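Local coordinates for protein cytosolic phospholipase A2 delta (Homo sapiens, PDB 5IZ5) that hydrolyses glycerophospholipids at the sn-2 position in a calcium-dependent manner, with a preference for linoleic acid, releasing a lysophospholipid and a free fatty acid, at residues A682-L687 with H718-P723; Q688-Y693 with L699-V704. The protein carries 3 engineered substitutions. All blocks are in the same frame, centred on the assembly; numbering follows the deposited sequence.

Overall arrangement
Both contacts lie in the catalytic phospholipase domain, in the connection between the parallel strands 672-676 and 730-734 of its mixed sheet. Along the chain the order is 682-687, 688-693, 699-704, 718-723, so contact 2 closes within the longer excursion that contact 1 brackets. Helix 685-696 serves both: its first turn faces strand 718-720 in contact 1, and its middle faces the returning loop in contact 2. The centres are about 8 Å apart, and the two touch directly, Leu687 CD2 lying 3.6 Å from Phe701 CZ. Together they join the crossover helix to the strand 718-720 edge of the sheet and to the loop between them, away from the catalytic and calcium sites.

Contact 1. Residues A682-L687 with H718-P723; sequences APFEAL and HLFSDP
Phe684 points its ring edge at the imidazole of His718, a T-shaped stack that ties the start of helix 685-696 to strand 718-720. Both elements belong to the beta-alpha-beta crossover joining the parallel strands 672-676 and 730-734 of the catalytic domain. Phe684 CZ sits over the centre of the imidazole, 3.6 Å above its plane, and the two planes stand at 86°. The first torsion of Phe684 (chi1 -57°) sets CG beside the backbone N, which carries the ring out to the strand. Further along the strand, Phe720 meets the same phenyl ring almost at right angles: Phe684 CE1 lies at the edge of the Phe720 ring, 4.1 Å from Phe720 CZ. Since strand residues alternate, His718 and Phe720 face the helix together, while Leu719 turns to Ile730 and Leu732. The strand is held in place by backbone hydrogen bonds that pair His718 with His733 and Phe720 with Leu731. A hydrogen bond between His718 NE2 and the backbone N of Arg715 helps fix the imidazole's rotation. Within the first turn, three residues after Phe684, Leu687 reaches Phe720, its CD1 being 3.9 Å from both CD2 and CE2 of that ring.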
loop_
_atom_site.group_PDB
_atom_site.type_symbol
_atom_site.label_atom_id
_atom_site.label_comp_id
_atom_site.label_asym_id
_atom_site.label_seq_id
_atom_site.Cartn_x
_atom_site.Cartn_y
_atom_site.Cartn_z
ATOM N N ALA B 682 -22.793 13.269 -9.761
ATOM C CA ALA B 682 -22.768 11.804 -9.779
ATOM C C ALA B 682 -22.648 11.172 -8.366
ATOM O O ALA B 682 -21.708 10.420 -8.066
ATOM C CB ALA B 682 -21.644 11.316 -10.685
ATOM N N PRO B 683 -23.617 11.465 -7.493
ATOM C CA PRO B 683 -23.671 10.912 -6.136
ATOM C C PRO B 683 -23.776 9.383 -6.044
ATOM O O PRO B 683 -23.540 8.834 -4.967
ATOM C CB PRO B 683 -24.942 11.538 -5.560
ATOM C CG PRO B 683 -25.743 11.962 -6.743
ATOM C CD PRO B 683 -24.733 12.385 -7.752
ATOM N N PHE B 684 -24.139 8.709 -7.138
ATOM C CA PHE B 684 -24.231 7.246 -7.149
ATOM C C PHE B 684 -23.079 6.583 -7.887
ATOM O O PHE B 684 -22.974 5.355 -7.872
ATOM C CB PHE B 684 -25.553 6.793 -7.772
ATOM C CG PHE B 684 -26.754 7.353 -7.089
ATOM C CD1 PHE B 684 -27.146 6.869 -5.850
ATOM C CD2 PHE B 684 -27.491 8.367 -7.680
ATOM C CE1 PHE B 684 -28.256 7.387 -5.217
ATOM C CE2 PHE B 684 -28.603 8.887 -7.053
ATOM C CZ PHE B 684 -28.988 8.398 -5.819
ATOM N N GLU B 685 -22.220 7.385 -8.519
ATOM C CA GLU B 685 -21.137 6.862 -9.353
ATOM C C GLU B 685 -20.234 5.924 -8.563
ATOM O O GLU B 685 -20.023 4.780 -8.964
ATOM C CB GLU B 685 -20.310 8.011 -9.940
ATOM C CG GLU B 685 -19.149 7.576 -10.829
ATOM C CD GLU B 685 -18.336 8.731 -11.398
ATOM O OE1 GLU B 685 -18.753 9.913 -11.317
ATOM O OE2 GLU B 685 -17.266 8.438 -11.961
ATOM N N ALA B 686 -19.717 6.414 -7.438
ATOM C CA ALA B 686 -18.822 5.635 -6.592
ATOM C C ALA B 686 -19.478 4.328 -6.167
ATOM O O ALA B 686 -18.862 3.280 -6.290
ATOM C CB ALA B 686 -18.384 6.439 -5.366
ATOM N N LEU B 687 -20.723 4.392 -5.681
ATOM C CA LEU B 687 -21.433 3.187 -5.228
ATOM C C LEU B 687 -21.596 2.174 -6.361
ATOM O O LEU B 687 -21.449 0.977 -6.143
ATOM C CB LEU B 687 -22.812 3.507 -4.619
ATOM C CG LEU B 687 -23.013 3.313 -3.108
ATOM C CD1 LEU B 687 -24.484 3.503 -2.776
ATOM C CD2 LEU B 687 -22.559 1.945 -2.623
ATOM N N HIS B 718 -30.745 7.014 0.620
ATOM C CA HIS B 718 -31.206 5.951 -0.267
ATOM C C HIS B 718 -30.813 4.592 0.267
ATOM O O HIS B 718 -29.657 4.374 0.631
ATOM C CB HIS B 718 -30.578 6.099 -1.645
ATOM C CG HIS B 718 -31.012 7.325 -2.377
ATOM N ND1 HIS B 718 -31.904 7.290 -3.428
ATOM C CD2 HIS B 718 -30.671 8.623 -2.213
ATOM C CE1 HIS B 718 -32.090 8.517 -3.881
ATOM N NE2 HIS B 718 -31.353 9.342 -3.161
ATOM N N LEU B 719 -31.774 3.673 0.273
ATOM C CA LEU B 719 -31.554 2.313 0.743
ATOM C C LEU B 719 -31.238 1.389 -0.420
ATOM O O LEU B 719 -31.986 1.336 -1.397
ATOM C CB LEU B 719 -32.803 1.802 1.470
ATOM C CG LEU B 719 -32.799 0.338 1.915
ATOM C CD1 LEU B 719 -31.800 0.114 3.036
ATOM C CD2 LEU B 719 -34.191 -0.077 2.359
ATOM N N PHE B 720 -30.126 0.666 -0.314
ATOM C CA PHE B 720 -29.792 -0.377 -1.271
ATOM C C PHE B 720 -29.596 -1.663 -0.509
ATOM O O PHE B 720 -28.660 -1.785 0.279
ATOM C CB PHE B 720 -28.545 -0.007 -2.062
ATOM C CG PHE B 720 -28.730 1.218 -2.912
ATOM C CD1 PHE B 720 -29.485 1.158 -4.078
ATOM C CD2 PHE B 720 -28.176 2.436 -2.538
ATOM C CE1 PHE B 720 -29.662 2.285 -4.863
ATOM C CE2 PHE B 720 -28.351 3.567 -3.316
ATOM C CZ PHE B 720 -29.097 3.493 -4.480
ATOM N N SER B 721 -30.495 -2.612 -0.744
ATOM C CA SER B 721 -30.538 -3.835 0.022
ATOM C C SER B 721 -31.232 -4.946 -0.760
ATOM O O SER B 721 -32.235 -4.719 -1.442
ATOM C CB SER B 721 -31.252 -3.574 1.351
ATOM O OG SER B 721 -32.296 -4.488 1.594
ATOM N N ASP B 722 -30.690 -6.150 -0.639
ATOM C CA ASP B 722 -31.196 -7.319 -1.350
ATOM C C ASP B 722 -31.589 -8.363 -0.308
ATOM O O ASP B 722 -30.757 -9.162 0.120
ATOM C CB ASP B 722 -30.147 -7.865 -2.336
ATOM C CG ASP B 722 -30.130 -7.116 -3.664
ATOM O OD1 ASP B 722 -30.879 -6.124 -3.818
ATOM O OD2 ASP B 722 -29.349 -7.518 -4.558
ATOM N N PRO B 723 -32.863 -8.348 0.127
ATOM C CA PRO B 723 -33.287 -9.318 1.142
ATOM C C PRO B 723 -33.173 -10.779 0.679
ATOM O O PRO B 723 -33.068 -11.679 1.510
ATOM C CB PRO B 723 -34.745 -8.931 1.416
ATOM C CG PRO B 723 -35.187 -8.207 0.193
ATOM C CD PRO B 723 -33.975 -7.477 -0.298
#

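Contact 2. Residues Q688-Y693 with L699-V704; sequences QQTELY and LPFPRV
Gln688 and Val704 bring their CA atoms within 5.9 Å, and Glu691 and Phe701 follow at 6.3 Å, so the irregular segment 699-704 runs back along helix 685-696 in the reverse direction. No backbone-to-backbone hydrogen bond joins them; side chains do the work. Phe701 turns its side chain toward the helix. Its CD2 lies 3.5 Å from Glu691 CG, and Thr690 OG1 stands over one ring face, 3.9 Å from CZ. The opposite face is covered toward its rim by CD of the next residue, Pro702. Thr690 OG1 is buried here with no hydrogen-bonding partner in the model. Glu691 has CG anti to its amide nitrogen (chi1 -172°), which lays the methylene against the ring and 3.5 Å from Pro702 O; a bend at chi2 then takes the carboxylate to a salt bridge with Arg695, its plane 17° from that of the ring. At the other end, Gln688 CG packs on Val704 CG1 at 3.7 Å, and its extended chain lets NE2 give a weak but nearly straight hydrogen bond to Val704 O (3.4 Å, 167°). Cutting Phe701 back to an alanine would probably open a gap beside Thr690 and leave the Glu691 methylene without the ring it lies against. Phe701 and Pro702 also touch Leu731, so the returning chain is wedged between helix 685-696 and strand 730-734, within the helical crossover between parallel strands 672-676 and 730-734 of this patatin-related alpha/beta hydrolase domain.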
loop_
_atom_site.group_PDB
_atom_site.type_symbol
_atom_site.label_atom_id
_atom_site.label_comp_id
_atom_site.label_asym_id
_atom_site.label_seq_id
_atom_site.Cartn_x
_atom_site.Cartn_y
_atom_site.Cartn_z
ATOM N N GLN B 688 -21.905 2.662 -7.562
ATOM C CA GLN B 688 -22.111 1.789 -8.730
ATOM C C GLN B 688 -20.836 1.111 -9.205
ATOM O O GLN B 688 -20.850 -0.077 -9.561
ATOM C CB GLN B 688 -22.748 2.561 -9.887
ATOM C CG GLN B 688 -24.219 2.829 -9.651
ATOM C CD GLN B 688 -24.892 3.563 -10.790
ATOM O OE1 GLN B 688 -24.361 4.542 -11.322
ATOM N NE2 GLN B 688 -26.067 3.090 -11.177
ATOM N N GLN B 689 -19.736 1.857 -9.194
ATOM C CA GLN B 689 -18.457 1.301 -9.587
ATOM C C GLN B 689 -18.066 0.255 -8.570
ATOM O O GLN B 689 -17.619 -0.829 -8.953
ATOM C CB GLN B 689 -17.376 2.371 -9.631
ATOM C CG GLN B 689 -17.706 3.574 -10.516
ATOM C CD GLN B 689 -16.498 4.102 -11.257
ATOM O OE1 GLN B 689 -16.014 5.194 -10.961
ATOM N NE2 GLN B 689 -15.991 3.326 -12.211
ATOM N N THR B 690 -18.245 0.563 -7.278
ATOM C CA THR B 690 -17.929 -0.439 -6.252
ATOM C C THR B 690 -18.780 -1.695 -6.434
ATOM O O THR B 690 -18.275 -2.791 -6.263
ATOM C CB THR B 690 -17.899 0.014 -4.760
ATOM O OG1 THR B 690 -18.719 -0.867 -3.980
ATOM C CG2 THR B 690 -18.321 1.435 -4.546
ATOM N N GLU B 691 -20.055 -1.546 -6.795
ATOM C CA GLU B 691 -20.918 -2.714 -7.015
ATOM C C GLU B 691 -20.390 -3.590 -8.152
ATOM O O GLU B 691 -20.314 -4.809 -8.019
ATOM C CB GLU B 691 -22.361 -2.308 -7.314
ATOM C CG GLU B 691 -23.298 -3.527 -7.343
ATOM C CD GLU B 691 -23.593 -4.033 -8.741
ATOM O OE1 GLU B 691 -23.931 -3.210 -9.617
ATOM O OE2 GLU B 691 -23.494 -5.265 -8.956
ATOM N N LEU B 692 -20.048 -2.966 -9.275
ATOM C CA LEU B 692 -19.434 -3.682 -10.401
ATOM C C LEU B 692 -18.133 -4.351 -9.988
ATOM O O LEU B 692 -17.876 -5.506 -10.329
ATOM C CB LEU B 692 -19.117 -2.726 -11.557
ATOM C CG LEU B 692 -19.682 -3.089 -12.943
ATOM C CD1 LEU B 692 -19.125 -2.173 -14.025
ATOM C CD2 LEU B 692 -19.378 -4.540 -13.306
ATOM N N TYR B 693 -17.313 -3.601 -9.260
ATOM C CA TYR B 693 -16.033 -4.086 -8.761
ATOM C C TYR B 693 -16.236 -5.339 -7.899
ATOM O O TYR B 693 -15.551 -6.342 -8.102
ATOM C CB TYR B 693 -15.360 -2.950 -7.987
ATOM C CG TYR B 693 -13.885 -3.089 -7.680
ATOM C CD1 TYR B 693 -12.918 -2.771 -8.637
ATOM C CD2 TYR B 693 -13.452 -3.460 -6.414
ATOM C CE1 TYR B 693 -11.563 -2.862 -8.353
ATOM C CE2 TYR B 693 -12.103 -3.553 -6.119
ATOM C CZ TYR B 693 -11.163 -3.255 -7.089
ATOM O OH TYR B 693 -9.828 -3.347 -6.778
ATOM N N LEU B 699 -18.054 -10.848 -4.682
ATOM C CA LEU B 699 -18.316 -10.334 -3.341
ATOM C C LEU B 699 -19.778 -9.919 -3.244
ATOM O O LEU B 699 -20.231 -9.118 -4.061
ATOM C CB LEU B 699 -17.408 -9.135 -3.053
ATOM C CG LEU B 699 -15.902 -9.417 -3.045
ATOM C CD1 LEU B 699 -15.130 -8.146 -2.735
ATOM C CD2 LEU B 699 -15.547 -10.507 -2.044
ATOM N N PRO B 700 -20.527 -10.468 -2.261
ATOM C CA PRO B 700 -21.945 -10.123 -2.204
ATOM C C PRO B 700 -22.189 -8.659 -1.865
ATOM O O PRO B 700 -21.687 -8.145 -0.863
ATOM C CB PRO B 700 -22.514 -11.041 -1.114
ATOM C CG PRO B 700 -21.347 -11.524 -0.332
ATOM C CD PRO B 700 -20.166 -11.493 -1.267
ATOM N N PHE B 701 -22.967 -8.004 -2.714
ATOM C CA PHE B 701 -23.229 -6.592 -2.590
ATOM C C PHE B 701 -24.572 -6.314 -3.274
ATOM O O PHE B 701 -24.844 -6.892 -4.327
ATOM C CB PHE B 701 -22.100 -5.831 -3.280
ATOM C CG PHE B 701 -22.113 -4.378 -3.000
ATOM C CD1 PHE B 701 -21.486 -3.882 -1.877
ATOM C CD2 PHE B 701 -22.774 -3.508 -3.845
ATOM C CE1 PHE B 701 -21.504 -2.534 -1.604
ATOM C CE2 PHE B 701 -22.801 -2.165 -3.579
ATOM C CZ PHE B 701 -22.163 -1.676 -2.459
ATOM N N PRO B 702 -25.427 -5.452 -2.679
ATOM C CA PRO B 702 -26.748 -5.230 -3.277
ATOM C C PRO B 702 -26.678 -4.470 -4.586
ATOM O O PRO B 702 -25.707 -3.762 -4.854
ATOM C CB PRO B 702 -27.478 -4.373 -2.235
ATOM C CG PRO B 702 -26.389 -3.668 -1.514
ATOM C CD PRO B 702 -25.242 -4.640 -1.465
ATOM N N ARG B 703 -27.722 -4.618 -5.388
ATOM C CA ARG B 703 -27.846 -3.861 -6.616
ATOM C C ARG B 703 -27.981 -2.386 -6.277
ATOM O O ARG B 703 -28.652 -2.023 -5.317
ATOM C CB ARG B 703 -29.062 -4.328 -7.419
ATOM C CG ARG B 703 -29.080 -5.819 -7.694
ATOM C CD ARG B 703 -30.000 -6.160 -8.833
ATOM N NE ARG B 703 -29.918 -7.587 -9.126
ATOM C CZ ARG B 703 -30.830 -8.505 -8.809
ATOM N NH1 ARG B 703 -31.954 -8.184 -8.171
ATOM N NH2 ARG B 703 -30.610 -9.771 -9.142
ATOM N N VAL B 704 -27.325 -1.545 -7.066
ATOM C CA VAL B 704 -27.403 -0.101 -6.914
ATOM C C VAL B 704 -28.063 0.410 -8.179
ATOM O O VAL B 704 -27.386 0.720 -9.171
ATOM C CB VAL B 704 -26.013 0.537 -6.708
ATOM C CG1 VAL B 704 -26.110 2.051 -6.614
ATOM C CG2 VAL B 704 -25.364 -0.013 -5.449
#